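Peptidase, M20/M25/M40 family (Staphylococcus aureus, PDB 4EWT) probably hydrolyses N-acyl amino acids or similar amides at a two-manganese active site, as expected of a metal-dependent M20-family amidohydrolase. Local coordinates at residues E273-S278 and C289-N294; F187-V192 and E254-V259; F230-V235 and R260-A265. One frame throughout, in Å; residues are numbered along the deposited sequence.

How the contacts relate
All three contacts lie in the antiparallel sheet and its helices, which in M20 relatives form the smaller domain beside the metal-binding one. Contacts 1 and 2 are neighbours, with centres about 8 Å apart: strand 179-193 runs between strands 248-261 and 288-295, and Asn294 N probably hydrogen-bonds Phe187 O at 2.7 Å. Contact 3 follows directly on strand 248-261, at its C-terminal end beside strand 233-242, its centre about 17 Å from that of contact 1 and about 18 Å from that of contact 2. Ile274 CD1 nevertheless packs on Val235 CG1 at 3.9 Å. Contacts 2 and 3 both touch the third subunit, and the Arg260 side chain is about 9 Å from a bound manganese ion.

Contact 1: E273-S278 and C289-N294; sequences EIKRLS and CTLEYN. With PE7 (1-deoxy-1-thio-heptaethylene glycol), chain L.
Helix 264-285 packs against strand 288-295 in the alpha/beta layer of the smaller domain, and Ile274, Lys275 and Ser278 of the helix meet Cys289, Leu291 and Tyr293 of the strand. The chain reverses between the two elements, which follow each other directly; their local axes run at 167° and approach to 9.8 Å, so the helix lies on the sheet nearly antiparallel to this strand. Apolar packing makes up most of the contact. Leu291 is central. Its CG is anti to the backbone N (chi1 -171°), and the CD2 branch beyond reaches Lys275 CG at 3.6 Å and Ser278 CB at 3.9 Å, with the leucine and lysine side chains crossing at about a right angle. Ser278 OG lies 3.8 Å from Cys289 CB. Tyr293 takes the next position on the same side of the strand. Ile274 CD1 comes to the edge of its ring, near the ring plane, 4.1 Å from CE1, while Lys275 CE lies 3.9 Å from Tyr293 CB. The lysine chain is extended beyond CG, and its NZ forms a salt bridge with Glu271, one turn earlier in the helix. Ile274 also touches Phe188 and Val259, which ties the helix to the two strands beyond.

On the side of the helix turned from the strand, Arg276 grips Glu273 side-on. NE donates to OE1 and NH2 to OE2, both on the syn side, in a two-bond salt bridge that limits the guanidinium's rotation; the oxygens lie close to its plane, the nitrogens somewhat out of the carboxylate plane. Met284 of the second subunit packs on Arg276, and the bound heptaethylene glycol thiol is hydrogen-bonded to Lys195 NZ of that subunit. One guanidinium face takes this ligand's C20, offset toward the rim, 3.5 Å from Arg276 NH2.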
loop_
_atom_site.group_PDB
_atom_site.type_symbol
_atom_site.label_atom_id
_atom_site.label_comp_id
_atom_site.label_asym_id
_atom_site.label_seq_id
_atom_site.Cartn_x
_atom_site.Cartn_y
_atom_site.Cartn_z
ATOM N N GLU A 273 4.182 6.000 -17.083
ATOM C CA GLU A 273 3.573 5.806 -15.768
ATOM C C GLU A 273 4.558 5.449 -14.642
ATOM O O GLU A 273 4.353 5.843 -13.495
ATOM C CB GLU A 273 2.378 4.821 -15.860
ATOM C CG GLU A 273 1.213 5.383 -16.732
ATOM C CD GLU A 273 0.689 6.745 -16.238
ATOM O OE1 GLU A 273 0.771 7.001 -15.024
ATOM O OE2 GLU A 273 0.186 7.565 -17.053
ATOM N N ILE A 274 5.630 4.726 -14.979
ATOM C CA ILE A 274 6.675 4.397 -14.007
ATOM C C ILE A 274 7.474 5.657 -13.702
ATOM O O ILE A 274 7.835 5.900 -12.552
ATOM C CB ILE A 274 7.624 3.279 -14.534
ATOM C CG1 ILE A 274 6.913 1.933 -14.474
ATOM C CG2 ILE A 274 8.992 3.244 -13.746
ATOM C CD1 ILE A 274 7.695 0.779 -15.102
ATOM N N LYS A 275 7.752 6.451 -14.738
ATOM C CA LYS A 275 8.379 7.760 -14.535
ATOM C C LYS A 275 7.543 8.704 -13.678
ATOM O O LYS A 275 8.107 9.446 -12.889
ATOM C CB LYS A 275 8.781 8.409 -15.875
ATOM C CG LYS A 275 10.017 7.756 -16.456
ATOM C CD LYS A 275 10.335 8.169 -17.909
ATOM C CE LYS A 275 11.688 7.593 -18.318
ATOM N NZ LYS A 275 12.145 8.090 -19.680
ATOM N N ARG A 276 6.210 8.640 -13.789
ATOM C CA ARG A 276 5.314 9.489 -12.972
ATOM C C ARG A 276 5.350 9.069 -11.505
ATOM O O ARG A 276 5.433 9.901 -10.594
ATOM C CB ARG A 276 3.855 9.412 -13.468
ATOM C CG ARG A 276 2.918 10.485 -12.828
ATOM C CD ARG A 276 1.439 10.032 -12.858
ATOM N NE ARG A 276 0.963 9.779 -14.212
ATOM C CZ ARG A 276 0.427 10.697 -15.015
ATOM N NH1 ARG A 276 0.257 11.967 -14.606
ATOM N NH2 ARG A 276 0.029 10.339 -16.234
ATOM N N LEU A 277 5.266 7.771 -11.278
ATOM C CA LEU A 277 5.389 7.239 -9.924
ATOM C C LEU A 277 6.728 7.529 -9.299
ATOM O O LEU A 277 6.805 7.813 -8.115
ATOM C CB LEU A 277 5.131 5.747 -9.902
ATOM C CG LEU A 277 3.696 5.386 -10.253
ATOM C CD1 LEU A 277 3.645 3.867 -10.419
ATOM C CD2 LEU A 277 2.727 5.883 -9.166
ATOM N N SER A 278 7.784 7.455 -10.094
ATOM C CA SER A 278 9.133 7.631 -9.583
ATOM C C SER A 278 9.408 9.086 -9.167
ATOM O O SER A 278 9.925 9.346 -8.068
ATOM C CB SER A 278 10.150 7.149 -10.623
ATOM O OG SER A 278 11.449 7.546 -10.221
ATOM N N CYS A 289 15.075 10.369 -6.115
ATOM C CA CYS A 289 15.015 9.180 -6.957
ATOM C C CYS A 289 15.917 9.348 -8.161
ATOM O O CYS A 289 15.877 10.389 -8.815
ATOM C CB CYS A 289 13.601 8.972 -7.453
ATOM S SG CYS A 289 12.527 8.337 -6.193
ATOM N N THR A 290 16.710 8.321 -8.460
ATOM C CA THR A 290 17.507 8.296 -9.690
ATOM C C THR A 290 17.046 7.125 -10.534
ATOM O O THR A 290 17.345 5.965 -10.232
ATOM C CB THR A 290 19.027 8.230 -9.410
ATOM O OG1 THR A 290 19.349 9.176 -8.386
ATOM C CG2 THR A 290 19.854 8.564 -10.684
ATOM N N LEU A 291 16.286 7.448 -11.579
ATOM C CA LEU A 291 15.753 6.467 -12.502
ATOM C C LEU A 291 16.582 6.426 -13.788
ATOM O O LEU A 291 16.830 7.463 -14.422
ATOM C CB LEU A 291 14.296 6.788 -12.819
ATOM C CG LEU A 291 13.458 5.777 -13.609
ATOM C CD1 LEU A 291 13.359 4.463 -12.893
ATOM C CD2 LEU A 291 12.064 6.360 -13.871
ATOM N N GLU A 292 17.048 5.224 -14.118
ATOM C CA GLU A 292 17.679 4.933 -15.399
ATOM C C GLU A 292 16.696 3.981 -16.089
ATOM O O GLU A 292 16.387 2.919 -15.569
ATOM C CB GLU A 292 19.031 4.241 -15.195
ATOM C CG GLU A 292 20.070 5.060 -14.409
ATOM C CD GLU A 292 21.280 4.221 -13.963
ATOM O OE1 GLU A 292 21.633 4.284 -12.761
ATOM O OE2 GLU A 292 21.870 3.489 -14.806
ATOM N N TYR A 293 16.179 4.385 -17.239
ATOM C CA TYR A 293 15.165 3.613 -17.914
ATOM C C TYR A 293 15.676 3.290 -19.320
ATOM O O TYR A 293 15.842 4.188 -20.156
ATOM C CB TYR A 293 13.842 4.399 -17.947
ATOM C CG TYR A 293 12.634 3.530 -18.231
ATOM C CD1 TYR A 293 11.792 3.124 -17.207
ATOM C CD2 TYR A 293 12.354 3.092 -19.530
ATOM C CE1 TYR A 293 10.688 2.308 -17.465
ATOM C CE2 TYR A 293 11.253 2.269 -19.794
ATOM C CZ TYR A 293 10.430 1.892 -18.760
ATOM O OH TYR A 293 9.339 1.100 -19.017
ATOM N N ASN A 294 15.951 2.009 -19.562
ATOM C CA ASN A 294 16.643 1.578 -20.777
ATOM C C ASN A 294 15.738 0.720 -21.626
ATOM O O ASN A 294 15.411 -0.417 -21.250
ATOM C CB ASN A 294 17.911 0.781 -20.430
ATOM C CG ASN A 294 18.962 1.618 -19.702
ATOM O OD1 ASN A 294 19.144 2.809 -19.977
ATOM N ND2 ASN A 294 19.678 0.983 -18.782
HETATM S S1 PE7 L . -13.532 12.155 -21.686
HETATM C C2 PE7 L . -13.965 13.897 -22.065
HETATM C C3 PE7 L . -13.686 14.838 -20.896
HETATM O O4 PE7 L . -12.263 14.976 -20.708
HETATM C C5 PE7 L . -11.978 16.189 -20.004
HETATM C C6 PE7 L . -11.146 15.864 -18.780
HETATM O O7 PE7 L . -9.854 15.529 -19.291
HETATM C C8 PE7 L . -9.033 15.060 -18.214
HETATM C C9 PE7 L . -7.665 14.610 -18.696
HETATM O O10 PE7 L . -7.769 13.992 -19.958
HETATM C C11 PE7 L . -6.784 12.972 -20.072
HETATM C C12 PE7 L . -7.371 11.623 -20.429
HETATM O O13 PE7 L . -6.711 10.674 -19.577
HETATM C C14 PE7 L . -7.168 9.339 -19.767
HETATM C C15 PE7 L . -6.844 8.643 -18.456
HETATM O O16 PE7 L . -5.506 8.965 -18.140
HETATM C C17 PE7 L . -5.110 8.334 -16.928
HETATM C C18 PE7 L . -3.857 9.046 -16.475
HETATM O O19 PE7 L . -4.325 10.176 -15.743
HETATM C C20 PE7 L . -3.228 10.760 -15.033
HETATM C C21 PE7 L . -3.315 12.294 -15.019
HETATM O O22 PE7 L . -3.781 12.805 -16.276
#

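Contact 2: F187-V192 and E254-V259; sequences FFKLKV and EIEGDV
Ile255 O accepts the N-H of Leu190 at 2.7 Å, nearly straight at 171°, and Lys189 CA makes a bent CA-H...O contact with the same oxygen. Leu190 O takes the return bond from Ile255 N, which makes this a hydrogen-bonded antiparallel pair. The next such pair joins Phe188 and Gly257: Gly257 N reaches Phe188 O at 2.9 Å, whereas Phe188 N sits 3.1 Å from Gly257 O and 36° out of that carbonyl's plane. Gly257 has no side chain, and the Phe188 ring folds over its backbone. With chi1 at 63°, CG of Phe188 stands between the backbone N and the carbonyl carbon, and the ring beyond places one face over Gly257 CA, 3.9 Å from the ring centroid, a CH-pi contact. Val259 CG2 meets the edge of the same ring, 3.7 Å from CE2.

Strands 179-193 and 248-261 are thus paired inside the antiparallel sheet of the smaller domain. The face bearing Phe188, Leu190 and Ile255 is the one covered by helix 264-285, through Ile274 and Ser278. The opposite face carries Phe187 beside charged residues, in non-hydrogen-bonded pairs. Lys189 and Glu256 lie side by side, CE 3.4 Å from OE2, but NZ remains 4.6 Å from OE2, too far for a salt bridge. Lys191 and Glu254 also lie side by side, before the lysine chain bends away at chi3. Near the C-terminal end of strand 248-261, Asp258 CB touches Phe187 CD1 at 3.4 Å; the Asp258 carboxylate is salt-bridged to Arg260, and the Phe187 ring packs edge-to-face with Phe246 of the third subunit.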
loop_
_atom_site.group_PDB
_atom_site.type_symbol
_atom_site.label_atom_id
_atom_site.label_comp_id
_atom_site.label_asym_id
_atom_site.label_seq_id
_atom_site.Cartn_x
_atom_site.Cartn_y
_atom_site.Cartn_z
ATOM N N PHE A 187 14.177 -2.199 -19.372
ATOM C CA PHE A 187 14.783 -2.415 -18.067
ATOM C C PHE A 187 14.964 -1.089 -17.346
ATOM O O PHE A 187 15.289 -0.079 -17.966
ATOM C CB PHE A 187 16.164 -3.060 -18.221
ATOM C CG PHE A 187 16.125 -4.402 -18.874
ATOM C CD1 PHE A 187 15.521 -5.486 -18.228
ATOM C CD2 PHE A 187 16.675 -4.590 -20.137
ATOM C CE1 PHE A 187 15.480 -6.741 -18.833
ATOM C CE2 PHE A 187 16.643 -5.842 -20.756
ATOM C CZ PHE A 187 16.053 -6.917 -20.106
ATOM N N PHE A 188 14.808 -1.103 -16.032
ATOM C CA PHE A 188 15.072 0.090 -15.244
ATOM C C PHE A 188 15.772 -0.199 -13.925
ATOM O O PHE A 188 15.610 -1.272 -13.329
ATOM C CB PHE A 188 13.783 0.911 -15.020
ATOM C CG PHE A 188 12.714 0.187 -14.233
ATOM C CD1 PHE A 188 12.562 0.421 -12.877
ATOM C CD2 PHE A 188 11.836 -0.689 -14.873
ATOM C CE1 PHE A 188 11.550 -0.236 -12.137
ATOM C CE2 PHE A 188 10.808 -1.359 -14.157
ATOM C CZ PHE A 188 10.669 -1.137 -12.797
ATOM N N LYS A 189 16.565 0.776 -13.493
ATOM C CA LYS A 189 17.141 0.776 -12.157
ATOM C C LYS A 189 16.644 2.032 -11.484
ATOM O O LYS A 189 16.621 3.099 -12.095
ATOM C CB LYS A 189 18.673 0.797 -12.217
ATOM C CG LYS A 189 19.265 -0.417 -12.913
ATOM C CD LYS A 189 20.781 -0.332 -12.996
ATOM C CE LYS A 189 21.372 -1.609 -13.610
ATOM N NZ LYS A 189 22.633 -1.318 -14.363
ATOM N N LEU A 190 16.215 1.904 -10.237
ATOM C CA LEU A 190 15.777 3.068 -9.493
ATOM C C LEU A 190 16.529 3.128 -8.184
ATOM O O LEU A 190 16.516 2.172 -7.393
ATOM C CB LEU A 190 14.266 3.027 -9.241
ATOM C CG LEU A 190 13.677 4.071 -8.280
ATOM C CD1 LEU A 190 13.762 5.522 -8.822
ATOM C CD2 LEU A 190 12.248 3.697 -7.976
ATOM N N LYS A 191 17.200 4.247 -7.963
ATOM C CA LYS A 191 17.835 4.460 -6.694
ATOM C C LYS A 191 16.934 5.378 -5.892
ATOM O O LYS A 191 16.523 6.413 -6.382
ATOM C CB LYS A 191 19.242 5.044 -6.855
ATOM C CG LYS A 191 19.876 5.414 -5.517
ATOM C CD LYS A 191 21.376 5.643 -5.618
ATOM C CE LYS A 191 21.687 6.958 -6.277
ATOM N NZ LYS A 191 23.111 7.381 -5.999
ATOM N N VAL A 192 16.598 4.954 -4.681
ATOM C CA VAL A 192 15.769 5.738 -3.769
ATOM C C VAL A 192 16.676 6.157 -2.614
ATOM O O VAL A 192 17.102 5.315 -1.807
ATOM C CB VAL A 192 14.537 4.940 -3.240
ATOM C CG1 VAL A 192 13.680 5.801 -2.311
ATOM C CG2 VAL A 192 13.641 4.406 -4.411
ATOM N N GLU A 254 18.205 0.158 -3.710
ATOM C CA GLU A 254 18.284 0.035 -5.144
ATOM C C GLU A 254 17.298 -0.950 -5.657
ATOM O O GLU A 254 17.285 -2.066 -5.280
ATOM C CB GLU A 254 19.639 -0.402 -5.644
ATOM C CG GLU A 254 20.742 0.359 -5.156
ATOM C CD GLU A 254 21.115 1.497 -6.001
ATOM O OE1 GLU A 254 20.504 1.729 -7.041
ATOM O OE2 GLU A 254 22.027 2.187 -5.584
ATOM N N ILE A 255 16.476 -0.478 -6.544
ATOM C CA ILE A 255 15.444 -1.287 -7.146
ATOM C C ILE A 255 15.786 -1.539 -8.609
ATOM O O ILE A 255 16.184 -0.626 -9.324
ATOM C CB ILE A 255 14.059 -0.625 -7.001
ATOM C CG1 ILE A 255 13.521 -0.839 -5.573
ATOM C CG2 ILE A 255 13.086 -1.143 -8.074
ATOM C CD1 ILE A 255 12.558 0.272 -5.117
ATOM N N GLU A 256 15.655 -2.790 -9.040
ATOM C CA GLU A 256 15.803 -3.103 -10.445
ATOM C C GLU A 256 14.574 -3.839 -10.939
ATOM O O GLU A 256 14.050 -4.743 -10.264
ATOM C CB GLU A 256 17.066 -3.920 -10.699
ATOM C CG GLU A 256 18.361 -3.158 -10.452
ATOM C CD GLU A 256 19.593 -3.994 -10.742
ATOM O OE1 GLU A 256 19.442 -5.218 -10.927
ATOM O OE2 GLU A 256 20.715 -3.434 -10.782
ATOM N N GLY A 257 14.110 -3.450 -12.122
ATOM C CA GLY A 257 12.938 -4.093 -12.704
ATOM C C GLY A 257 12.968 -4.282 -14.207
ATOM O O GLY A 257 13.858 -3.781 -14.914
ATOM N N ASP A 258 11.995 -5.034 -14.694
ATOM C CA ASP A 258 11.821 -5.172 -16.120
ATOM C C ASP A 258 10.364 -5.131 -16.526
ATOM O O ASP A 258 9.455 -5.372 -15.727
ATOM C CB ASP A 258 12.570 -6.384 -16.685
ATOM C CG ASP A 258 11.773 -7.643 -16.626
ATOM O OD1 ASP A 258 11.547 -8.136 -15.501
ATOM O OD2 ASP A 258 11.378 -8.151 -17.711
ATOM N N VAL A 259 10.192 -4.799 -17.791
ATOM C CA VAL A 259 8.954 -4.332 -18.357
ATOM C C VAL A 259 8.763 -5.074 -19.667
ATOM O O VAL A 259 9.712 -5.224 -20.448
ATOM C CB VAL A 259 9.044 -2.805 -18.632
ATOM C CG1 VAL A 259 8.020 -2.367 -19.659
ATOM C CG2 VAL A 259 8.916 -1.989 -17.309
#

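Contact 3: F230-V235 and R260-A265; sequences FETGVV and RGLTDA
Peptide groups are the flat units that meet between Thr232-Val234 and Arg260-Leu262, and they meet at their edges. Leu262 N approaches Thr232 O in the carbonyl plane, at 2.9 Å. Two bonds join the next pair: Val234 N lies 2.8 Å from Arg260 O and Arg260 N lies 3.0 Å from Val234 O. Between them, Gly233 and Gly261 form a non-hydrogen-bonded pair with the CA atoms 4.4 Å apart, and Gly233 CA makes a CA-H...O contact with Arg260 O, a carbon-to-oxygen distance of 3.2 Å.

Strands 233-242 and 248-261 form a beta hairpin, and this contact lies at its open end, where the first strand enters and the second leaves toward helix 264-285. Thr263 holds the N-cap position of that helix, and its OG1 is hydrogen-bonded to Thr266 OG1. Beside the cap, Thr232 CB rests on Leu262 CB at 3.6 Å, with the leucine CD2 reaching toward the threonine OG1.

Val234 and Arg260 lie side by side on one face of the hairpin, CG2 of the valine 3.9 Å from CB of the arginine. The arginine chain then bends at chi2 (-88°), which places CD, and the guanidinium farther out is salt-bridged to Asp258. Pro229 of the fourth subunit and Gly199 of the third pack on Val234. Glu231 OE1, also bonded to Thr266 OG1, lies 2.7 Å from a water that is weakly bonded to Ala265 O.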
loop_
_atom_site.group_PDB
_atom_site.type_symbol
_atom_site.label_atom_id
_atom_site.label_comp_id
_atom_site.label_asym_id
_atom_site.label_seq_id
_atom_site.Cartn_x
_atom_site.Cartn_y
_atom_site.Cartn_z
ATOM N N PHE A 230 -7.338 -4.946 -22.392
ATOM C CA PHE A 230 -6.973 -5.597 -23.652
ATOM C C PHE A 230 -5.539 -5.391 -24.096
ATOM O O PHE A 230 -5.107 -5.941 -25.105
ATOM C CB PHE A 230 -7.964 -5.210 -24.764
ATOM C CG PHE A 230 -9.303 -5.839 -24.584
ATOM C CD1 PHE A 230 -9.619 -7.011 -25.251
ATOM C CD2 PHE A 230 -10.224 -5.293 -23.686
ATOM C CE1 PHE A 230 -10.877 -7.621 -25.059
ATOM C CE2 PHE A 230 -11.459 -5.891 -23.469
ATOM C CZ PHE A 230 -11.788 -7.059 -24.163
ATOM N N GLU A 231 -4.782 -4.611 -23.339
ATOM C CA GLU A 231 -3.348 -4.536 -23.557
ATOM C C GLU A 231 -2.643 -5.646 -22.780
ATOM O O GLU A 231 -3.205 -6.236 -21.850
ATOM C CB GLU A 231 -2.792 -3.172 -23.122
ATOM C CG GLU A 231 -3.206 -2.004 -23.990
ATOM C CD GLU A 231 -2.717 -0.685 -23.392
ATOM O OE1 GLU A 231 -1.516 -0.382 -23.559
ATOM O OE2 GLU A 231 -3.521 0.040 -22.748
ATOM N N THR A 232 -1.399 -5.905 -23.169
ATOM C CA THR A 232 -0.569 -6.931 -22.554
ATOM C C THR A 232 0.711 -6.262 -22.058
ATOM O O THR A 232 1.553 -5.833 -22.854
ATOM C CB THR A 232 -0.319 -8.021 -23.576
ATOM O OG1 THR A 232 -1.589 -8.564 -23.940
ATOM C CG2 THR A 232 0.591 -9.133 -23.053
ATOM N N GLY A 233 0.813 -6.133 -20.737
ATOM C CA GLY A 233 1.928 -5.455 -20.092
ATOM C C GLY A 233 2.349 -6.175 -18.822
ATOM O O GLY A 233 1.523 -6.836 -18.176
ATOM N N VAL A 234 3.635 -6.063 -18.477
ATOM C CA VAL A 234 4.168 -6.683 -17.264
ATOM C C VAL A 234 5.163 -5.716 -16.662
ATOM O O VAL A 234 6.007 -5.166 -17.382
ATOM C CB VAL A 234 4.966 -8.000 -17.523
ATOM C CG1 VAL A 234 5.190 -8.786 -16.197
ATOM C CG2 VAL A 234 4.297 -8.870 -18.520
ATOM N N VAL A 235 5.058 -5.514 -15.351
ATOM C CA VAL A 235 6.030 -4.729 -14.609
ATOM C C VAL A 235 6.437 -5.562 -13.422
ATOM O O VAL A 235 5.623 -5.814 -12.501
ATOM C CB VAL A 235 5.463 -3.337 -14.181
ATOM C CG1 VAL A 235 6.506 -2.554 -13.420
ATOM C CG2 VAL A 235 5.018 -2.534 -15.417
ATOM N N ARG A 260 7.552 -5.581 -19.878
ATOM C CA ARG A 260 7.158 -6.108 -21.175
ATOM C C ARG A 260 5.891 -5.407 -21.619
ATOM O O ARG A 260 4.981 -5.177 -20.817
ATOM C CB ARG A 260 6.854 -7.604 -21.135
ATOM C CG ARG A 260 7.785 -8.452 -20.334
ATOM C CD ARG A 260 8.983 -8.946 -21.106
ATOM N NE ARG A 260 9.919 -9.484 -20.128
ATOM C CZ ARG A 260 10.911 -10.323 -20.386
ATOM N NH1 ARG A 260 11.125 -10.759 -21.621
ATOM N NH2 ARG A 260 11.681 -10.736 -19.386
ATOM N N GLY A 261 5.829 -5.101 -22.912
ATOM C CA GLY A 261 4.606 -4.582 -23.527
ATOM C C GLY A 261 4.478 -5.246 -24.880
ATOM O O GLY A 261 5.455 -5.320 -25.621
ATOM N N LEU A 262 3.281 -5.722 -25.206
ATOM C CA LEU A 262 3.079 -6.413 -26.474
ATOM C C LEU A 262 3.061 -5.441 -27.675
ATOM O O LEU A 262 3.368 -5.834 -28.805
ATOM C CB LEU A 262 1.805 -7.283 -26.426
ATOM C CG LEU A 262 1.392 -8.043 -27.698
ATOM C CD1 LEU A 262 2.468 -9.058 -28.108
ATOM C CD2 LEU A 262 0.023 -8.712 -27.509
ATOM N N THR A 263 2.720 -4.179 -27.441
ATOM C CA THR A 263 2.836 -3.177 -28.505
ATOM C C THR A 263 3.806 -2.076 -28.061
ATOM O O THR A 263 4.102 -1.963 -26.870
ATOM C CB THR A 263 1.475 -2.561 -28.878
ATOM O OG1 THR A 263 1.063 -1.656 -27.853
ATOM C CG2 THR A 263 0.391 -3.639 -29.070
ATOM N N ASP A 264 4.292 -1.281 -29.009
ATOM C CA ASP A 264 5.081 -0.092 -28.704
ATOM C C ASP A 264 4.313 0.938 -27.875
ATOM O O ASP A 264 4.891 1.569 -26.998
ATOM C CB ASP A 264 5.539 0.595 -29.992
ATOM C CG ASP A 264 6.416 -0.288 -30.848
ATOM O OD1 ASP A 264 7.016 -1.268 -30.318
ATOM O OD2 ASP A 264 6.505 0.013 -32.055
ATOM N N ALA A 265 3.027 1.130 -28.173
ATOM C CA ALA A 265 2.203 2.067 -27.399
ATOM C C ALA A 265 2.122 1.631 -25.920
ATOM O O ALA A 265 2.225 2.460 -25.016
ATOM C CB ALA A 265 0.830 2.211 -27.998
HETATM O O HOH W 1 -1.008 2.249 -24.039
#